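Local coordinates for type IV pilus biogenesis factor PilY1 (Pseudomonas aeruginosa, PDB 3HX6), which primes type IV pilus assembly, supports twitching motility and host-cell adhesion, and appears to regulate pilus retraction through calcium binding and release, at residues Gln463-Asn468 / Lys525-Leu530; Ala409-Ile414 / Ser477-Gly482; Gly130-Tyr135 / Gly350-Asn355. The protein carries 3 engineered substitutions. All coordinates share one frame; numbering follows the deposited sequence.

Contact 1: residues Gln463-Asn468 / Lys525-Leu530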
loop_
_atom_site.group_PDB
_atom_site.type_symbol
_atom_site.label_atom_id
_atom_site.label_comp_id
_atom_site.label_asym_id
_atom_site.label_seq_id
_atom_site.Cartn_x
_atom_site.Cartn_y
_atom_site.Cartn_z
ATOM N N GLN A 463 -4.976 3.678 -21.307
ATOM C CA GLN A 463 -5.849 2.639 -21.808
ATOM C C GLN A 463 -6.588 3.197 -23.001
ATOM O O GLN A 463 -7.177 4.274 -22.936
ATOM C CB GLN A 463 -6.862 2.213 -20.749
ATOM C CG GLN A 463 -7.782 1.098 -21.215
ATOM C CD GLN A 463 -8.959 0.900 -20.284
ATOM O OE1 GLN A 463 -9.840 1.760 -20.181
ATOM N NE2 GLN A 463 -8.979 -0.225 -19.595
ATOM N N THR A 464 -6.560 2.454 -24.091
ATOM C CA THR A 464 -7.238 2.878 -25.294
ATOM C C THR A 464 -8.472 2.010 -25.526
ATOM O O THR A 464 -8.608 0.926 -24.949
ATOM C CB THR A 464 -6.330 2.718 -26.494
ATOM O OG1 THR A 464 -6.942 3.319 -27.635
ATOM C CG2 THR A 464 -6.116 1.250 -26.765
ATOM N N ILE A 465 -9.368 2.486 -26.379
ATOM C CA ILE A 465 -10.559 1.727 -26.693
ATOM C C ILE A 465 -10.694 1.617 -28.206
ATOM O O ILE A 465 -10.445 2.574 -28.946
ATOM C CB ILE A 465 -11.830 2.377 -26.079
ATOM C CG1 ILE A 465 -13.034 1.452 -26.297
ATOM C CG2 ILE A 465 -12.078 3.746 -26.702
ATOM C CD1 ILE A 465 -14.297 1.912 -25.612
ATOM N N THR A 466 -11.055 0.429 -28.661
ATOM C CA THR A 466 -11.228 0.186 -30.080
ATOM C C THR A 466 -12.637 -0.336 -30.304
ATOM O O THR A 466 -12.935 -1.485 -29.989
ATOM C CB THR A 466 -10.220 -0.858 -30.599
ATOM O OG1 THR A 466 -8.888 -0.394 -30.359
ATOM C CG2 THR A 466 -10.413 -1.089 -32.099
ATOM N N PRO A 467 -13.527 0.517 -30.829
ATOM C CA PRO A 467 -14.915 0.128 -31.095
ATOM C C PRO A 467 -14.951 -1.044 -32.068
ATOM O O PRO A 467 -14.288 -1.008 -33.104
ATOM C CB PRO A 467 -15.515 1.392 -31.712
ATOM C CG PRO A 467 -14.711 2.497 -31.088
ATOM C CD PRO A 467 -13.307 1.938 -31.148
ATOM N N ASN A 468 -15.712 -2.083 -31.737
ATOM C CA ASN A 468 -15.821 -3.245 -32.618
ATOM C C ASN A 468 -17.108 -3.150 -33.426
ATOM O O ASN A 468 -18.203 -3.257 -32.871
ATOM C CB ASN A 468 -15.833 -4.552 -31.817
ATOM C CG ASN A 468 -14.639 -4.690 -30.891
ATOM O OD1 ASN A 468 -13.521 -4.275 -31.220
ATOM N ND2 ASN A 468 -14.865 -5.293 -29.727
ATOM N N LYS A 525 -9.588 -7.259 -20.372
ATOM C CA LYS A 525 -11.031 -7.495 -20.370
ATOM C C LYS A 525 -11.893 -6.236 -20.363
ATOM O O LYS A 525 -11.404 -5.127 -20.127
ATOM C CB LYS A 525 -11.425 -8.377 -19.180
ATOM C CG LYS A 525 -11.120 -9.857 -19.374
ATOM C CD LYS A 525 -11.600 -10.681 -18.184
ATOM C CE LYS A 525 -11.457 -12.176 -18.441
ATOM N NZ LYS A 525 -10.055 -12.567 -18.766
ATOM N N GLY A 526 -13.183 -6.444 -20.626
ATOM C CA GLY A 526 -14.167 -5.374 -20.677
ATOM C C GLY A 526 -13.825 -4.072 -19.986
ATOM O O GLY A 526 -13.291 -4.057 -18.877
ATOM N N LEU A 527 -14.158 -2.973 -20.653
ATOM C CA LEU A 527 -13.902 -1.625 -20.150
ATOM C C LEU A 527 -14.012 -1.476 -18.640
ATOM O O LEU A 527 -14.878 -2.078 -18.000
ATOM C CB LEU A 527 -14.850 -0.630 -20.824
ATOM C CG LEU A 527 -14.624 -0.344 -22.311
ATOM C CD1 LEU A 527 -14.801 -1.602 -23.150
ATOM C CD2 LEU A 527 -15.602 0.714 -22.746
ATOM N N GLY A 528 -13.122 -0.663 -18.083
ATOM C CA GLY A 528 -13.115 -0.421 -16.654
ATOM C C GLY A 528 -12.216 0.746 -16.292
ATOM O O GLY A 528 -12.014 1.041 -15.112
ATOM N N GLY A 529 -11.677 1.413 -17.311
ATOM C CA GLY A 529 -10.796 2.545 -17.083
ATOM C C GLY A 529 -9.532 2.104 -16.371
ATOM O O GLY A 529 -9.366 0.923 -16.077
ATOM N N LEU A 530 -8.628 3.040 -16.106
ATOM C CA LEU A 530 -7.397 2.701 -15.408
ATOM C C LEU A 530 -7.289 3.407 -14.068
ATOM O O LEU A 530 -7.567 4.601 -13.949
ATOM C CB LEU A 530 -6.163 3.047 -16.249
ATOM C CG LEU A 530 -5.779 2.141 -17.420
ATOM C CD1 LEU A 530 -4.402 2.549 -17.921
ATOM C CD2 LEU A 530 -5.759 0.686 -16.986
#
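The carboxamide of Gln463 meets the backbone of Gly529, whose CA and O lie over one side of the amide, its N closer to the plane. The closest approach is from Gln463 OE1 to Gly529 CA, at 3.3 Å, while Gln463 NE2 lies 3.7 Å from Gly529 O. Putting CG anti to the backbone N (chi1 -179°) and extending the chain beyond it carries the amide out to the loop. Gly529 has a positive phi of 64° here, a conformation glycine adopts easily. At the root of the same side chain the contact is apolar: Leu530 packs alongside, its CG 3.5 Å from Gln463 CB and its CD1 3.6 Å from the backbone N of Gln463. Two residues further on, Ile465 uses the same face of its strand. Its CD1 meets Leu527 CD2 at 3.4 Å, the two side chains crossing at about a right angle; Leu527 is poorly ordered, so that tight spacing carries little weight. The result is a glycine-containing loop laid over one face of a strand. Strand 459-466 lies between 454-456 and 477-483 in the large mixed sheet, and the loop links strand 521-524, on the far side of 477-483, to strand 531-535, with Leu527 also touching Asn478.

Contact 2: residues Ala409-Ile414 / Ser477-Gly482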
loop_
_atom_site.group_PDB
_atom_site.type_symbol
_atom_site.label_atom_id
_atom_site.label_comp_id
_atom_site.label_asym_id
_atom_site.label_seq_id
_atom_site.Cartn_x
_atom_site.Cartn_y
_atom_site.Cartn_z
ATOM N N ALA A 409 -1.468 -16.504 -20.544
ATOM C CA ALA A 409 -1.482 -16.164 -21.961
ATOM C C ALA A 409 -2.103 -14.777 -22.119
ATOM O O ALA A 409 -3.067 -14.449 -21.435
ATOM C CB ALA A 409 -2.289 -17.194 -22.741
ATOM N N ARG A 410 -1.539 -13.966 -23.010
ATOM C CA ARG A 410 -2.045 -12.615 -23.259
ATOM C C ARG A 410 -1.743 -12.202 -24.692
ATOM O O ARG A 410 -0.858 -12.767 -25.335
ATOM C CB ARG A 410 -1.366 -11.592 -22.339
ATOM C CG ARG A 410 -1.565 -11.785 -20.849
ATOM C CD ARG A 410 -0.844 -10.693 -20.078
ATOM N NE ARG A 410 -0.852 -10.929 -18.638
ATOM C CZ ARG A 410 -1.895 -10.707 -17.845
ATOM N NH1 ARG A 410 -3.026 -10.228 -18.348
ATOM N NH2 ARG A 410 -1.809 -10.980 -16.549
ATOM N N THR A 411 -2.489 -11.224 -25.194
ATOM C CA THR A 411 -2.224 -10.701 -26.526
ATOM C C THR A 411 -1.533 -9.379 -26.198
ATOM O O THR A 411 -2.067 -8.550 -25.458
ATOM C CB THR A 411 -3.516 -10.453 -27.341
ATOM O OG1 THR A 411 -4.270 -9.398 -26.742
ATOM C CG2 THR A 411 -4.363 -11.711 -27.384
ATOM N N ILE A 412 -0.334 -9.198 -26.732
ATOM C CA ILE A 412 0.438 -8.006 -26.447
ATOM C C ILE A 412 0.842 -7.242 -27.689
ATOM O O ILE A 412 0.658 -7.698 -28.821
ATOM C CB ILE A 412 1.710 -8.375 -25.650
ATOM C CG1 ILE A 412 2.563 -9.380 -26.429
ATOM C CG2 ILE A 412 1.323 -9.025 -24.327
ATOM C CD1 ILE A 412 3.355 -8.803 -27.574
ATOM N N ARG A 413 1.391 -6.060 -27.462
ATOM C CA ARG A 413 1.874 -5.232 -28.543
ATOM C C ARG A 413 3.239 -4.711 -28.141
ATOM O O ARG A 413 3.505 -4.486 -26.959
ATOM C CB ARG A 413 0.913 -4.077 -28.814
ATOM C CG ARG A 413 -0.318 -4.497 -29.592
ATOM C CD ARG A 413 -1.269 -3.336 -29.858
ATOM N NE ARG A 413 -2.432 -3.782 -30.622
ATOM C CZ ARG A 413 -3.489 -3.021 -30.883
ATOM N NH1 ARG A 413 -3.532 -1.772 -30.436
ATOM N NH2 ARG A 413 -4.497 -3.506 -31.595
ATOM N N ILE A 414 4.115 -4.565 -29.126
ATOM C CA ILE A 414 5.454 -4.051 -28.885
ATOM C C ILE A 414 5.583 -2.742 -29.638
ATOM O O ILE A 414 5.169 -2.631 -30.792
ATOM C CB ILE A 414 6.550 -5.034 -29.376
ATOM C CG1 ILE A 414 6.573 -6.273 -28.475
ATOM C CG2 ILE A 414 7.919 -4.361 -29.365
ATOM C CD1 ILE A 414 5.942 -7.475 -29.125
ATOM N N SER A 477 -12.814 -3.216 -27.665
ATOM C CA SER A 477 -11.724 -3.919 -27.000
ATOM C C SER A 477 -10.796 -2.888 -26.367
ATOM O O SER A 477 -10.631 -1.783 -26.883
ATOM C CB SER A 477 -10.956 -4.793 -27.995
ATOM O OG SER A 477 -10.327 -4.015 -28.994
ATOM N N ASN A 478 -10.190 -3.257 -25.249
ATOM C CA ASN A 478 -9.312 -2.353 -24.528
ATOM C C ASN A 478 -7.862 -2.780 -24.473
ATOM O O ASN A 478 -7.545 -3.934 -24.188
ATOM C CB ASN A 478 -9.821 -2.170 -23.100
ATOM C CG ASN A 478 -11.123 -1.400 -23.036
ATOM O OD1 ASN A 478 -11.977 -1.688 -22.205
ATOM N ND2 ASN A 478 -11.274 -0.403 -23.904
ATOM N N TRP A 479 -6.985 -1.820 -24.740
ATOM C CA TRP A 479 -5.554 -2.049 -24.689
ATOM C C TRP A 479 -4.931 -1.125 -23.655
ATOM O O TRP A 479 -5.136 0.089 -23.691
ATOM C CB TRP A 479 -4.910 -1.795 -26.052
ATOM C CG TRP A 479 -5.068 -2.930 -26.995
ATOM C CD1 TRP A 479 -6.121 -3.171 -27.824
ATOM C CD2 TRP A 479 -4.151 -4.015 -27.179
ATOM N NE1 TRP A 479 -5.918 -4.341 -28.519
ATOM C CE2 TRP A 479 -4.716 -4.879 -28.142
ATOM C CE3 TRP A 479 -2.908 -4.341 -26.623
ATOM C CZ2 TRP A 479 -4.077 -6.050 -28.565
ATOM C CZ3 TRP A 479 -2.273 -5.504 -27.042
ATOM C CH2 TRP A 479 -2.860 -6.345 -28.007
ATOM N N THR A 480 -4.184 -1.713 -22.729
ATOM C CA THR A 480 -3.499 -0.964 -21.687
ATOM C C THR A 480 -2.044 -0.843 -22.112
ATOM O O THR A 480 -1.421 -1.838 -22.475
ATOM C CB THR A 480 -3.552 -1.704 -20.334
ATOM O OG1 THR A 480 -4.915 -1.854 -19.925
ATOM C CG2 THR A 480 -2.792 -0.924 -19.269
ATOM N N TYR A 481 -1.507 0.370 -22.078
ATOM C CA TYR A 481 -0.121 0.597 -22.471
ATOM C C TYR A 481 0.712 1.201 -21.355
ATOM O O TYR A 481 0.207 1.930 -20.508
ATOM C CB TYR A 481 -0.036 1.546 -23.676
ATOM C CG TYR A 481 -0.692 1.062 -24.956
ATOM C CD1 TYR A 481 -2.010 1.401 -25.260
ATOM C CD2 TYR A 481 0.020 0.293 -25.878
ATOM C CE1 TYR A 481 -2.607 0.994 -26.457
ATOM C CE2 TYR A 481 -0.563 -0.125 -27.078
ATOM C CZ TYR A 481 -1.876 0.231 -27.360
ATOM O OH TYR A 481 -2.455 -0.176 -28.543
ATOM N N GLY A 482 2.000 0.892 -21.381
ATOM C CA GLY A 482 2.944 1.435 -20.423
ATOM C C GLY A 482 4.067 1.920 -21.322
ATOM O O GLY A 482 4.817 1.104 -21.867
#
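Strands 409-414 and 477-482 run in broadly the same direction, their axes 8.7 Å apart at closest and turned by 51°, with Ile412 nearest Trp479 and Arg413 nearest Tyr481 by CA. Arg413 dominates. Its CG stands anti to the carbonyl carbon (chi1 -78°) and the chain is extended to NE, which draws it across one face of the Trp479 indole: CD is 3.7 Å from the centroid of the six-membered ring, a CH-pi contact, and CZ is equally far from that of the five-membered ring. The guanidinium lies nearly flat on the indole, planes 13° apart, a cation-pi stack. These are next-nearest strands of one mixed sheet; strand 521-524 runs antiparallel between them, and the residues reach over it on a shared face, the sheet's twist showing in the strand angle. At the guanidinium edge, close to its plane, NH1 donates to Tyr481 OH over 2.7 Å, a bent bond. Glu447 grips both ends of that bond, with a salt bridge to Arg413 NH1 and a hydrogen bond to Tyr481 OH, while Arg413 NE is hydrogen-bonded to Gln400 OE1. Thr411 comes to the far end of the indole, its OG1 3.6 Å from Trp479 CH2 and hydrogen-bonded to Glu523.

Contact 3: residues Gly130-Tyr135 / Gly350-Asn355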
loop_
_atom_site.group_PDB
_atom_site.type_symbol
_atom_site.label_atom_id
_atom_site.label_comp_id
_atom_site.label_asym_id
_atom_site.label_seq_id
_atom_site.Cartn_x
_atom_site.Cartn_y
_atom_site.Cartn_z
ATOM N N GLY A 130 -22.542 -1.629 -24.853
ATOM C CA GLY A 130 -22.131 -1.606 -23.459
ATOM C C GLY A 130 -20.924 -0.722 -23.206
ATOM O O GLY A 130 -20.912 0.074 -22.269
ATOM N N ALA A 131 -19.899 -0.865 -24.038
ATOM C CA ALA A 131 -18.688 -0.068 -23.901
ATOM C C ALA A 131 -19.028 1.412 -24.048
ATOM O O ALA A 131 -18.615 2.244 -23.236
ATOM C CB ALA A 131 -17.672 -0.478 -24.959
ATOM N N HIS A 132 -19.795 1.733 -25.085
ATOM C CA HIS A 132 -20.187 3.110 -25.343
ATOM C C HIS A 132 -21.096 3.657 -24.248
ATOM O O HIS A 132 -20.906 4.780 -23.777
ATOM C CB HIS A 132 -20.891 3.217 -26.697
ATOM C CG HIS A 132 -21.300 4.612 -27.050
ATOM N ND1 HIS A 132 -22.618 4.995 -27.169
ATOM C CD2 HIS A 132 -20.562 5.723 -27.291
ATOM C CE1 HIS A 132 -22.677 6.280 -27.468
ATOM N NE2 HIS A 132 -21.442 6.746 -27.547
ATOM N N GLN A 133 -22.084 2.865 -23.844
ATOM C CA GLN A 133 -23.004 3.303 -22.802
ATOM C C GLN A 133 -22.228 3.497 -21.507
ATOM O O GLN A 133 -22.514 4.406 -20.723
ATOM C CB GLN A 133 -24.115 2.273 -22.591
ATOM C CG GLN A 133 -25.237 2.766 -21.687
ATOM C CD GLN A 133 -25.887 4.035 -22.213
ATOM O OE1 GLN A 133 -26.353 4.081 -23.353
ATOM N NE2 GLN A 133 -25.921 5.074 -21.383
ATOM N N PHE A 134 -21.243 2.635 -21.285
ATOM C CA PHE A 134 -20.433 2.732 -20.085
ATOM C C PHE A 134 -19.752 4.098 -20.052
ATOM O O PHE A 134 -19.716 4.756 -19.011
ATOM C CB PHE A 134 -19.397 1.611 -20.055
ATOM C CG PHE A 134 -18.555 1.599 -18.813
ATOM C CD1 PHE A 134 -17.421 2.395 -18.717
ATOM C CD2 PHE A 134 -18.908 0.806 -17.727
ATOM C CE1 PHE A 134 -16.650 2.401 -17.556
ATOM C CE2 PHE A 134 -18.143 0.808 -16.562
ATOM C CZ PHE A 134 -17.012 1.607 -16.478
ATOM N N TYR A 135 -19.224 4.530 -21.194
ATOM C CA TYR A 135 -18.571 5.833 -21.267
ATOM C C TYR A 135 -19.584 6.951 -21.062
ATOM O O TYR A 135 -19.354 7.863 -20.266
ATOM C CB TYR A 135 -17.869 6.032 -22.615
ATOM C CG TYR A 135 -17.451 7.470 -22.861
ATOM C CD1 TYR A 135 -18.154 8.277 -23.757
ATOM C CD2 TYR A 135 -16.386 8.043 -22.156
ATOM C CE1 TYR A 135 -17.813 9.620 -23.944
ATOM C CE2 TYR A 135 -16.038 9.388 -22.334
ATOM C CZ TYR A 135 -16.760 10.167 -23.230
ATOM O OH TYR A 135 -16.443 11.494 -23.401
ATOM N N GLY A 350 -9.211 11.255 -29.595
ATOM C CA GLY A 350 -10.357 10.373 -29.680
ATOM C C GLY A 350 -11.608 11.078 -29.186
ATOM O O GLY A 350 -11.526 12.097 -28.500
ATOM N N LYS A 351 -12.770 10.557 -29.563
ATOM C CA LYS A 351 -14.041 11.123 -29.129
ATOM C C LYS A 351 -15.037 9.975 -29.159
ATOM O O LYS A 351 -15.021 9.151 -30.072
ATOM C CB LYS A 351 -14.466 12.299 -30.026
ATOM C CG LYS A 351 -15.115 11.973 -31.349
ATOM C CD LYS A 351 -15.398 13.284 -32.099
ATOM C CE LYS A 351 -16.277 13.079 -33.318
ATOM N NZ LYS A 351 -17.677 12.748 -32.935
ATOM N N TYR A 352 -15.896 9.921 -28.150
ATOM C CA TYR A 352 -16.828 8.813 -28.008
ATOM C C TYR A 352 -18.190 9.229 -27.456
ATOM O O TYR A 352 -18.994 8.363 -27.116
ATOM C CB TYR A 352 -16.186 7.821 -27.033
ATOM C CG TYR A 352 -16.622 6.379 -27.114
ATOM C CD1 TYR A 352 -16.647 5.591 -25.966
ATOM C CD2 TYR A 352 -16.921 5.772 -28.335
ATOM C CE1 TYR A 352 -16.947 4.239 -26.022
ATOM C CE2 TYR A 352 -17.223 4.406 -28.401
ATOM C CZ TYR A 352 -17.230 3.651 -27.235
ATOM O OH TYR A 352 -17.513 2.305 -27.261
ATOM N N PHE A 353 -18.461 10.529 -27.362
ATOM C CA PHE A 353 -19.724 10.968 -26.772
ATOM C C PHE A 353 -20.980 10.874 -27.621
ATOM O O PHE A 353 -22.074 10.747 -27.079
ATOM C CB PHE A 353 -19.589 12.389 -26.201
ATOM C CG PHE A 353 -19.433 13.462 -27.239
ATOM C CD1 PHE A 353 -20.522 14.229 -27.632
ATOM C CD2 PHE A 353 -18.194 13.725 -27.802
ATOM C CE1 PHE A 353 -20.378 15.246 -28.572
ATOM C CE2 PHE A 353 -18.038 14.735 -28.741
ATOM C CZ PHE A 353 -19.132 15.499 -29.128
ATOM N N GLU A 354 -20.846 10.927 -28.941
ATOM C CA GLU A 354 -22.023 10.839 -29.798
ATOM C C GLU A 354 -22.324 9.401 -30.194
ATOM O O GLU A 354 -21.428 8.558 -30.214
ATOM C CB GLU A 354 -21.825 11.697 -31.045
ATOM C CG GLU A 354 -21.985 13.177 -30.775
ATOM C CD GLU A 354 -21.614 14.028 -31.963
ATOM O OE1 GLU A 354 -21.935 15.237 -31.948
ATOM O OE2 GLU A 354 -20.995 13.489 -32.908
ATOM N N ASN A 355 -23.586 9.120 -30.510
ATOM C CA ASN A 355 -23.973 7.768 -30.906
ATOM C C ASN A 355 -23.119 7.293 -32.062
ATOM O O ASN A 355 -22.627 6.171 -32.062
ATOM C CB ASN A 355 -25.451 7.711 -31.302
ATOM C CG ASN A 355 -26.365 7.586 -30.103
ATOM O OD1 ASN A 355 -25.902 7.448 -28.967
ATOM N ND2 ASN A 355 -27.672 7.626 -30.344
HETATM O O HOH W 1 -15.663 11.804 -26.161
#
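Tyr352 is the first residue of the loop 350-355 to meet the helix, and it does so with nearly all its atoms. His132 sets its ring edge against one face of the phenol in a T-shaped pair, the planes 79° apart, with His132 CD2 about 3.7 Å above the middle of the Tyr352 ring. The phenol tip reaches the helix itself, Tyr352 OH lying 3.4 Å from His132 CA and 3.6 Å from Ala131 CB. Tyr135 slides past in the opposite direction: its CB comes to 3.6 Å from Tyr352 CD1, and CB of Tyr352 sits over the Tyr135 ring in a CH-pi contact. The three rings make an aromatic cluster. The backbone of Tyr352 joins in as well. Its N-H is bound by a water at 2.7 Å, which is also hydrogen-bonded to Tyr135 OH, so the Tyr135 hydroxyl is linked to the loop backbone through one water. Its carbonyl O lies at the imidazole edge, near the ring plane, 3.0 Å from His132 NE2. Phe353 follows, with CB against Tyr135 CE1, while its ring turns away to meet Tyr216 and Phe195. Glu354 brings a second carbonyl close, its O 3.2 Å from His132 NE2, and holds Lys351 in a salt bridge; Asp357 also pairs with that lysine. At Asn355, the exposed end, OD1 lies 3.7 Å from His132 CE1, again at the ring edge and near its plane. Helix 130-137 is followed after a short link by strand 141-147, an outermost strand of a four-stranded antiparallel sheet of the beta-propeller, whereas the loop joins the neighbouring antiparallel strands 343-348 and 367-373, so the cluster packs the helix on the connection between them.

In the fold
Reading from the N terminus, contact 3 closes first, after more than 200 residues that include three of the four-stranded sheets and the calcium site; it joins the helix before strand 141-147 to the 343-348/367-373 connection. Contact 2 then opens at strand 408-415 and contact 1 at strand 459-466; contact 2 closes on strand 477-483 before contact 1 closes at 525-530, so these two cross. Together they tie those three strands to the loop after strand 521-524. They adjoin, since strands 459-466 and 477-483 are sheet neighbours. Contact 1 also touches contact 3, with Ile465 CD1 3.6 Å from Tyr352 CE1. Contacts 2 and 3 stay about 6 Å apart at their nearest atoms.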